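Local coordinates for protein phospholipase C-beta (PLC-beta) (PDB 3QR0) that is a phospholipase C-beta, a multidomain protein that joins PH, EF-hand, TIM-barrel and C2 modules and holds a calcium ion, at residues I657-V671 with K688-D702. Residues are numbered along the deposited sequence; the frame is centred on the assembly and turned at random.
Sequences ISAQFLSDKQISSYV and KTKIIENNGMDPYYD
The hydroxyl of S669 is gripped from two directions: Y701 OH lies 2.7 Å from S669 OG, and a water, which also lies within hydrogen-bonding distance of I692 O and N695 O, bonds to it as well. A hydroxyl can give and take a proton, so it suits a place between a phenol and a water; chi1 of 70° sets OG at the rim of the Y701 ring. V671 presses CG2 on one face of that ring, 3.6 Å from Y701 CZ, while A659 CB meets the edge and L662 CD1 approaches the phenol oxygen. Y701 thus spans the two layers of the C2 beta-sandwich: A659 belongs to strand 650-660 of one sheet, S669 and V671 to strand 669-676 of the other, and the loop that follows strand 686-688 and leads to strand 706-711 carries the chain between them. S669 and I692 form an antiparallel hydrogen-bonded pair, and F661 N donates to M697 O at 2.8 Å. Beside it G696, with no side chain, brings its CA to 3.7 Å from K665 O; its carbonyl accepts from S663 N. N695 shapes this bend: OD1 accepts from M697 N, an Asx turn, and from D698 N at 2.9 Å, which extends it to an Asx motif. D698 in turn reaches R190 of helix 185-198. At the other end T689 OG1 accepts from V671 N (2.8 Å) and donates to K690 O, a double role open to a hydroxyl. The extended K688 chain lays CE over the centre of the Y670 ring, 3.6 Å from the centroid, and NZ adds a cation-pi contact on that face.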
ATOM      1  N   ILE A 657      19.889   4.527 -12.630  1.00 25.86           N
ATOM      2  CA  ILE A 657      21.216   3.985 -12.923  1.00 26.27           C
ATOM      3  C   ILE A 657      21.131   2.543 -13.410  1.00 26.12           C
ATOM      4  O   ILE A 657      21.625   2.216 -14.492  1.00 26.64           O
ATOM      5  CB  ILE A 657      22.135   4.077 -11.684  1.00 26.48           C
ATOM      6  CG1 ILE A 657      22.360   5.547 -11.304  1.00 26.99           C
ATOM      7  CG2 ILE A 657      23.478   3.423 -11.950  1.00 27.15           C
ATOM      8  CD1 ILE A 657      22.995   5.730  -9.946  1.00 26.61           C
ATOM      9  N   SER A 658      20.493   1.687 -12.618  1.00 25.32           N
ATOM     10  CA  SER A 658      20.400   0.274 -12.947  1.00 25.50           C
ATOM     11  C   SER A 658      19.213  -0.383 -12.253  1.00 24.52           C
ATOM     12  O   SER A 658      18.502   0.256 -11.483  1.00 23.51           O
ATOM     13  CB  SER A 658      21.694  -0.438 -12.547  1.00 26.01           C
ATOM     14  OG  SER A 658      21.857  -0.445 -11.140  1.00 25.97           O
ATOM     15  N   ALA A 659      19.001  -1.659 -12.551  1.00 24.62           N
ATOM     16  CA  ALA A 659      17.998  -2.463 -11.860  1.00 24.40           C
ATOM     17  C   ALA A 659      18.527  -3.868 -11.640  1.00 24.86           C
ATOM     18  O   ALA A 659      19.421  -4.315 -12.353  1.00 25.57           O
ATOM     19  CB  ALA A 659      16.694  -2.500 -12.645  1.00 23.82           C
ATOM     20  N   GLN A 660      17.982  -4.545 -10.633  1.00 25.05           N
ATOM     21  CA  GLN A 660      18.384  -5.902 -10.296  1.00 25.65           C
ATOM     22  C   GLN A 660      17.175  -6.821 -10.212  1.00 25.74           C
ATOM     23  O   GLN A 660      16.137  -6.442  -9.671  1.00 24.91           O
ATOM     24  CB  GLN A 660      19.122  -5.935  -8.957  1.00 25.77           C
ATOM     25  CG  GLN A 660      20.397  -5.087  -8.917  1.00 26.53           C
ATOM     26  CD  GLN A 660      20.122  -3.617  -8.695  1.00 26.51           C
ATOM     27  OE1 GLN A 660      19.364  -3.244  -7.793  1.00 27.83           O
ATOM     28  NE2 GLN A 660      20.733  -2.766  -9.519  1.00 27.15           N
ATOM     29  N   PHE A 661      17.328  -8.027 -10.754  1.00 26.54           N
ATOM     30  CA  PHE A 661      16.365  -9.111 -10.580  1.00 27.14           C
ATOM     31  C   PHE A 661      14.953  -8.722 -10.973  1.00 27.08           C
ATOM     32  O   PHE A 661      14.005  -8.979 -10.238  1.00 26.31           O
ATOM     33  CB  PHE A 661      16.387  -9.613  -9.136  1.00 26.99           C
ATOM     34  CG  PHE A 661      17.733 -10.069  -8.679  1.00 28.29           C
ATOM     35  CD1 PHE A 661      18.314 -11.200  -9.227  1.00 30.94           C
ATOM     36  CD2 PHE A 661      18.419  -9.373  -7.697  1.00 29.88           C
ATOM     37  CE1 PHE A 661      19.562 -11.630  -8.806  1.00 31.51           C
ATOM     38  CE2 PHE A 661      19.660  -9.801  -7.268  1.00 30.81           C
ATOM     39  CZ  PHE A 661      20.234 -10.928  -7.825  1.00 30.96           C
ATOM     40  N   LEU A 662      14.818  -8.094 -12.135  1.00 27.98           N
ATOM     41  CA  LEU A 662      13.499  -7.715 -12.632  1.00 28.66           C
ATOM     42  C   LEU A 662      12.663  -8.929 -13.016  1.00 29.83           C
ATOM     43  O   LEU A 662      11.440  -8.884 -12.929  1.00 29.68           O
ATOM     44  CB  LEU A 662      13.617  -6.779 -13.833  1.00 28.52           C
ATOM     45  CG  LEU A 662      14.169  -5.387 -13.542  1.00 28.10           C
ATOM     46  CD1 LEU A 662      14.130  -4.564 -14.820  1.00 27.59           C
ATOM     47  CD2 LEU A 662      13.390  -4.692 -12.419  1.00 26.05           C
ATOM     48  N   SER A 663      13.317 -10.011 -13.439  1.00 31.74           N
ATOM     49  CA  SER A 663      12.600 -11.173 -13.953  1.00 33.08           C
ATOM     50  C   SER A 663      13.424 -12.457 -13.927  1.00 34.55           C
ATOM     51  O   SER A 663      14.659 -12.426 -13.914  1.00 34.76           O
ATOM     52  CB  SER A 663      12.144 -10.893 -15.387  1.00 33.58           C
ATOM     53  OG  SER A 663      11.518 -12.029 -15.947  1.00 34.47           O
ATOM     54  N   ASP A 664      12.717 -13.586 -13.952  1.00 35.70           N
ATOM     55  CA  ASP A 664      13.351 -14.907 -14.031  1.00 37.18           C
ATOM     56  C   ASP A 664      13.681 -15.318 -15.475  1.00 38.18           C
ATOM     57  O   ASP A 664      14.243 -16.394 -15.703  1.00 39.07           O
ATOM     58  CB  ASP A 664      12.488 -15.978 -13.337  1.00 37.46           C
ATOM     59  CG  ASP A 664      11.014 -15.906 -13.723  1.00 38.50           C
ATOM     60  OD1 ASP A 664      10.699 -15.485 -14.856  1.00 40.98           O
ATOM     61  OD2 ASP A 664      10.165 -16.270 -12.879  1.00 41.06           O
ATOM     62  N   LYS A 665      13.332 -14.465 -16.439  1.00 38.34           N
ATOM     63  CA  LYS A 665      13.689 -14.671 -17.846  1.00 39.08           C
ATOM     64  C   LYS A 665      14.372 -13.425 -18.407  1.00 38.82           C
ATOM     65  O   LYS A 665      14.357 -12.366 -17.780  1.00 38.16           O
ATOM     66  CB  LYS A 665      12.453 -15.039 -18.681  1.00 39.46           C
ATOM     67  CG  LYS A 665      11.247 -14.119 -18.492  1.00 40.21           C
ATOM     68  CD  LYS A 665      10.084 -14.516 -19.401  1.00 42.42           C
ATOM     69  CE  LYS A 665       8.908 -13.546 -19.268  1.00 43.08           C
ATOM     70  NZ  LYS A 665       7.990 -13.608 -20.449  1.00 44.62           N
ATOM     71  N   GLN A 666      14.984 -13.563 -19.581  1.00 39.16           N
ATOM     72  CA  GLN A 666      15.677 -12.445 -20.227  1.00 39.15           C
ATOM     73  C   GLN A 666      14.675 -11.511 -20.891  1.00 38.02           C
ATOM     74  O   GLN A 666      14.287 -11.730 -22.040  1.00 39.25           O
ATOM     75  CB  GLN A 666      16.696 -12.939 -21.266  1.00 40.33           C
ATOM     76  CG  GLN A 666      18.042 -13.326 -20.676  1.00 41.70           C
ATOM     77  CD  GLN A 666      19.097 -13.603 -21.732  1.00 44.02           C
ATOM     78  OE1 GLN A 666      18.782 -13.850 -22.898  1.00 46.21           O
ATOM     79  NE2 GLN A 666      20.359 -13.559 -21.327  1.00 45.73           N
ATOM     80  N   ILE A 667      14.272 -10.469 -20.168  1.00 35.81           N
ATOM     81  CA  ILE A 667      13.346  -9.462 -20.690  1.00 34.43           C
ATOM     82  C   ILE A 667      14.086  -8.209 -21.152  1.00 33.67           C
ATOM     83  O   ILE A 667      15.251  -7.995 -20.805  1.00 33.72           O
ATOM     84  CB  ILE A 667      12.284  -9.049 -19.634  1.00 33.46           C
ATOM     85  CG1 ILE A 667      12.944  -8.439 -18.389  1.00 32.92           C
ATOM     86  CG2 ILE A 667      11.434 -10.246 -19.241  1.00 32.88           C
ATOM     87  CD1 ILE A 667      12.023  -7.552 -17.587  1.00 31.98           C
ATOM     88  N   SER A 668      13.400  -7.397 -21.949  1.00 32.68           N
ATOM     89  CA  SER A 668      13.854  -6.054 -22.284  1.00 31.95           C
ATOM     90  C   SER A 668      13.022  -5.089 -21.444  1.00 30.57           C
ATOM     91  O   SER A 668      11.809  -5.262 -21.337  1.00 30.34           O
ATOM     92  CB  SER A 668      13.661  -5.775 -23.772  1.00 32.66           C
ATOM     93  OG  SER A 668      14.377  -6.716 -24.556  1.00 33.13           O
ATOM     94  N   SER A 669      13.661  -4.097 -20.833  1.00 29.36           N
ATOM     95  CA  SER A 669      12.968  -3.215 -19.891  1.00 27.85           C
ATOM     96  C   SER A 669      13.313  -1.746 -20.054  1.00 27.54           C
ATOM     97  O   SER A 669      14.333  -1.389 -20.642  1.00 27.64           O
ATOM     98  CB  SER A 669      13.282  -3.628 -18.455  1.00 27.33           C
ATOM     99  OG  SER A 669      14.627  -3.334 -18.120  1.00 27.00           O
ATOM    100  N   TYR A 670      12.436  -0.900 -19.520  1.00 26.55           N
ATOM    101  CA  TYR A 670      12.721   0.514 -19.347  1.00 26.43           C
ATOM    102  C   TYR A 670      12.085   1.017 -18.055  1.00 25.23           C
ATOM    103  O   TYR A 670      11.250   0.339 -17.446  1.00 24.59           O
ATOM    104  CB  TYR A 670      12.250   1.337 -20.559  1.00 26.93           C
ATOM    105  CG  TYR A 670      10.762   1.287 -20.845  1.00 27.32           C
ATOM    106  CD1 TYR A 670       9.869   2.094 -20.144  1.00 27.60           C
ATOM    107  CD2 TYR A 670      10.249   0.455 -21.837  1.00 28.80           C
ATOM    108  CE1 TYR A 670       8.504   2.061 -20.408  1.00 27.45           C
ATOM    109  CE2 TYR A 670       8.880   0.419 -22.114  1.00 28.61           C
ATOM    110  CZ  TYR A 670       8.014   1.225 -21.396  1.00 28.60           C
ATOM    111  OH  TYR A 670       6.659   1.189 -21.648  1.00 28.18           O
ATOM    112  N   VAL A 671      12.500   2.208 -17.646  1.00 24.97           N
ATOM    113  CA  VAL A 671      12.040   2.813 -16.408  1.00 24.06           C
ATOM    114  C   VAL A 671      11.500   4.204 -16.692  1.00 24.35           C
ATOM    115  O   VAL A 671      12.063   4.951 -17.501  1.00 25.14           O
ATOM    116  CB  VAL A 671      13.173   2.893 -15.372  1.00 23.86           C
ATOM    117  CG1 VAL A 671      12.653   3.468 -14.037  1.00 22.61           C
ATOM    118  CG2 VAL A 671      13.798   1.512 -15.171  1.00 23.43           C
ATOM    119  N   LYS A 688      11.481   8.755 -19.614  1.00 27.12           N
ATOM    120  CA  LYS A 688      11.592   7.331 -19.897  1.00 26.96           C
ATOM    121  C   LYS A 688      13.040   6.998 -20.239  1.00 27.23           C
ATOM    122  O   LYS A 688      13.646   7.688 -21.050  1.00 27.64           O
ATOM    123  CB  LYS A 688      10.678   6.980 -21.072  1.00 27.45           C
ATOM    124  CG  LYS A 688      10.715   5.524 -21.508  1.00 28.08           C
ATOM    125  CD  LYS A 688       9.724   5.282 -22.638  1.00 30.05           C
ATOM    126  CE  LYS A 688      10.041   4.017 -23.400  1.00 31.01           C
ATOM    127  NZ  LYS A 688       8.990   3.729 -24.416  1.00 32.48           N
ATOM    128  N   THR A 689      13.587   5.945 -19.635  1.00 26.58           N
ATOM    129  CA  THR A 689      14.958   5.525 -19.921  1.00 27.07           C
ATOM    130  C   THR A 689      15.048   4.849 -21.276  1.00 27.99           C
ATOM    131  O   THR A 689      14.035   4.495 -21.872  1.00 27.67           O
ATOM    132  CB  THR A 689      15.495   4.505 -18.888  1.00 26.66           C
ATOM    133  OG1 THR A 689      14.719   3.298 -18.951  1.00 25.46           O
ATOM    134  CG2 THR A 689      15.451   5.082 -17.477  1.00 25.60           C
ATOM    135  N   LYS A 690      16.275   4.657 -21.737  1.00 28.98           N
ATOM    136  CA  LYS A 690      16.545   3.747 -22.831  1.00 30.18           C
ATOM    137  C   LYS A 690      16.111   2.328 -22.456  1.00 30.22           C
ATOM    138  O   LYS A 690      15.952   1.997 -21.278  1.00 29.18           O
ATOM    139  CB  LYS A 690      18.040   3.757 -23.188  1.00 31.13           C
ATOM    140  CG  LYS A 690      18.975   3.212 -22.093  1.00 30.97           C
ATOM    141  CD  LYS A 690      20.442   3.215 -22.546  1.00 32.29           C
ATOM    142  CE  LYS A 690      21.039   4.618 -22.596  1.00 32.41           C
ATOM    143  NZ  LYS A 690      21.020   5.293 -21.267  1.00 31.27           N
ATOM    144  N   ILE A 691      15.939   1.492 -23.471  1.00 31.17           N
ATOM    145  CA  ILE A 691      15.625   0.088 -23.268  1.00 31.45           C
ATOM    146  C   ILE A 691      16.913  -0.715 -23.136  1.00 32.12           C
ATOM    147  O   ILE A 691      17.817  -0.588 -23.957  1.00 32.78           O
ATOM    148  CB  ILE A 691      14.799  -0.478 -24.434  1.00 31.94           C
ATOM    149  CG1 ILE A 691      13.368   0.067 -24.375  1.00 31.73           C
ATOM    150  CG2 ILE A 691      14.794  -2.010 -24.393  1.00 32.15           C
ATOM    151  CD1 ILE A 691      12.617  -0.040 -25.687  1.00 32.17           C
ATOM    152  N   ILE A 692      16.998  -1.539 -22.099  1.00 31.89           N
ATOM    153  CA  ILE A 692      18.082  -2.502 -22.006  1.00 32.78           C
ATOM    154  C   ILE A 692      17.510  -3.840 -22.440  1.00 33.47           C
ATOM    155  O   ILE A 692      16.557  -4.342 -21.836  1.00 32.76           O
ATOM    156  CB  ILE A 692      18.680  -2.569 -20.592  1.00 32.37           C
ATOM    157  CG1 ILE A 692      19.288  -1.212 -20.212  1.00 32.43           C
ATOM    158  CG2 ILE A 692      19.747  -3.651 -20.519  1.00 32.69           C
ATOM    159  CD1 ILE A 692      20.490  -0.803 -21.081  1.00 33.56           C
ATOM    160  N   GLU A 693      18.078  -4.398 -23.504  1.00 34.94           N
ATOM    161  CA  GLU A 693      17.531  -5.588 -24.146  1.00 35.96           C
ATOM    162  C   GLU A 693      18.063  -6.872 -23.516  1.00 35.91           C
ATOM    163  O   GLU A 693      19.238  -6.950 -23.146  1.00 36.32           O
ATOM    164  CB  GLU A 693      17.863  -5.577 -25.644  1.00 37.31           C
ATOM    165  CG  GLU A 693      17.220  -4.422 -26.404  1.00 39.05           C
ATOM    166  CD  GLU A 693      17.464  -4.471 -27.903  1.00 43.04           C
ATOM    167  OE1 GLU A 693      18.499  -5.035 -28.334  1.00 44.80           O
ATOM    168  OE2 GLU A 693      16.622  -3.925 -28.653  1.00 45.78           O
ATOM    169  N   ASN A 694      17.184  -7.866 -23.408  1.00 35.63           N
ATOM    170  CA  ASN A 694      17.547  -9.236 -23.030  1.00 35.66           C
ATOM    171  C   ASN A 694      18.401  -9.316 -21.765  1.00 35.04           C
ATOM    172  O   ASN A 694      19.440  -9.976 -21.737  1.00 35.27           O
ATOM    173  CB  ASN A 694      18.245  -9.944 -24.199  1.00 37.00           C
ATOM    174  CG  ASN A 694      17.395  -9.968 -25.471  1.00 38.16           C
ATOM    175  OD1 ASN A 694      17.904  -9.749 -26.568  1.00 41.52           O
ATOM    176  ND2 ASN A 694      16.105 -10.234 -25.325  1.00 38.25           N
ATOM    177  N   ASN A 695      17.949  -8.626 -20.724  1.00 33.83           N
ATOM    178  CA  ASN A 695      18.593  -8.679 -19.417  1.00 33.28           C
ATOM    179  C   ASN A 695      17.559  -8.414 -18.334  1.00 32.26           C
ATOM    180  O   ASN A 695      17.131  -7.279 -18.139  1.00 32.11           O
ATOM    181  CB  ASN A 695      19.740  -7.665 -19.339  1.00 33.28           C
ATOM    182  CG  ASN A 695      20.618  -7.853 -18.102  1.00 32.68           C
ATOM    183  OD1 ASN A 695      20.290  -8.621 -17.192  1.00 31.67           O
ATOM    184  ND2 ASN A 695      21.739  -7.137 -18.065  1.00 29.67           N
ATOM    185  N   GLY A 696      17.145  -9.476 -17.652  1.00 32.06           N
ATOM    186  CA  GLY A 696      16.223  -9.372 -16.531  1.00 31.24           C
ATOM    187  C   GLY A 696      16.925  -9.410 -15.185  1.00 31.04           C
ATOM    188  O   GLY A 696      16.271  -9.278 -14.151  1.00 30.45           O
ATOM    189  N   MET A 697      18.249  -9.581 -15.196  1.00 31.42           N
ATOM    190  CA  MET A 697      19.019  -9.820 -13.972  1.00 31.56           C
ATOM    191  C   MET A 697      19.748  -8.568 -13.485  1.00 30.57           C
ATOM    192  O   MET A 697      19.691  -8.240 -12.300  1.00 29.68           O
ATOM    193  CB  MET A 697      20.014 -10.968 -14.192  1.00 32.87           C
ATOM    194  CG  MET A 697      20.781 -11.409 -12.946  1.00 35.11           C
ATOM    195  SD  MET A 697      21.678 -12.966 -13.193  1.00 42.82           S
ATOM    196  CE  MET A 697      20.343 -14.152 -13.019  1.00 40.00           C
ATOM    197  N   ASP A 698      20.435  -7.874 -14.387  1.00 30.36           N
ATOM    198  CA  ASP A 698      21.184  -6.680 -14.003  1.00 29.93           C
ATOM    199  C   ASP A 698      21.317  -5.640 -15.124  1.00 29.98           C
ATOM    200  O   ASP A 698      22.425  -5.263 -15.485  1.00 30.51           O
ATOM    201  CB  ASP A 698      22.560  -7.075 -13.436  1.00 30.34           C
ATOM    202  CG  ASP A 698      23.435  -7.832 -14.433  1.00 31.42           C
ATOM    203  OD1 ASP A 698      22.978  -8.150 -15.550  1.00 31.76           O
ATOM    204  OD2 ASP A 698      24.602  -8.111 -14.088  1.00 32.52           O
ATOM    205  N   PRO A 699      20.180  -5.156 -15.659  1.00 29.48           N
ATOM    206  CA  PRO A 699      20.233  -4.131 -16.706  1.00 29.76           C
ATOM    207  C   PRO A 699      20.881  -2.842 -16.202  1.00 29.95           C
ATOM    208  O   PRO A 699      20.605  -2.424 -15.082  1.00 29.53           O
ATOM    209  CB  PRO A 699      18.756  -3.894 -17.045  1.00 29.23           C
ATOM    210  CG  PRO A 699      18.004  -4.331 -15.823  1.00 28.39           C
ATOM    211  CD  PRO A 699      18.791  -5.489 -15.287  1.00 28.68           C
ATOM    212  N   TYR A 700      21.733  -2.230 -17.022  1.00 30.88           N
ATOM    213  CA  TYR A 700      22.449  -1.010 -16.636  1.00 31.19           C
ATOM    214  C   TYR A 700      22.026   0.147 -17.539  1.00 31.42           C
ATOM    215  O   TYR A 700      22.531   0.297 -18.645  1.00 32.04           O
ATOM    216  CB  TYR A 700      23.964  -1.262 -16.693  1.00 32.00           C
ATOM    217  CG  TYR A 700      24.861  -0.096 -16.297  1.00 33.21           C
ATOM    218  CD1 TYR A 700      24.541   0.736 -15.229  1.00 33.86           C
ATOM    219  CD2 TYR A 700      26.058   0.144 -16.974  1.00 35.83           C
ATOM    220  CE1 TYR A 700      25.374   1.796 -14.863  1.00 34.43           C
ATOM    221  CE2 TYR A 700      26.898   1.200 -16.612  1.00 36.74           C
ATOM    222  CZ  TYR A 700      26.548   2.016 -15.549  1.00 36.00           C
ATOM    223  OH  TYR A 700      27.360   3.061 -15.181  1.00 37.30           O
ATOM    224  N   TYR A 701      21.085   0.960 -17.064  1.00 31.18           N
ATOM    225  CA  TYR A 701      20.491   2.021 -17.887  1.00 31.55           C
ATOM    226  C   TYR A 701      21.440   3.204 -18.030  1.00 32.39           C
ATOM    227  O   TYR A 701      21.599   3.745 -19.125  1.00 33.10           O
ATOM    228  CB  TYR A 701      19.154   2.501 -17.305  1.00 30.70           C
ATOM    229  CG  TYR A 701      18.179   1.384 -17.016  1.00 29.75           C
ATOM    230  CD1 TYR A 701      17.420   0.802 -18.036  1.00 29.19           C
ATOM    231  CD2 TYR A 701      18.028   0.895 -15.728  1.00 28.22           C
ATOM    232  CE1 TYR A 701      16.529  -0.233 -17.764  1.00 28.66           C
ATOM    233  CE2 TYR A 701      17.143  -0.135 -15.449  1.00 27.84           C
ATOM    234  CZ  TYR A 701      16.398  -0.696 -16.466  1.00 27.57           C
ATOM    235  OH  TYR A 701      15.527  -1.721 -16.168  1.00 26.15           O
ATOM    236  N   ASP A 702      22.066   3.598 -16.920  1.00 32.48           N
ATOM    237  CA  ASP A 702      22.959   4.750 -16.889  1.00 33.06           C
ATOM    238  C   ASP A 702      22.326   5.932 -17.623  1.00 33.20           C
ATOM    239  O   ASP A 702      22.903   6.488 -18.565  1.00 34.04           O
ATOM    240  CB  ASP A 702      24.316   4.384 -17.503  1.00 34.38           C
ATOM    241  CG  ASP A 702      25.360   5.468 -17.311  1.00 35.34           C
ATOM    242  OD1 ASP A 702      25.295   6.206 -16.306  1.00 36.91           O
ATOM    243  OD2 ASP A 702      26.249   5.576 -18.169  1.00 38.95           O
TER
HETATM  244  O   HOH W   1      16.350  -5.071 -19.270  1.00 32.61           O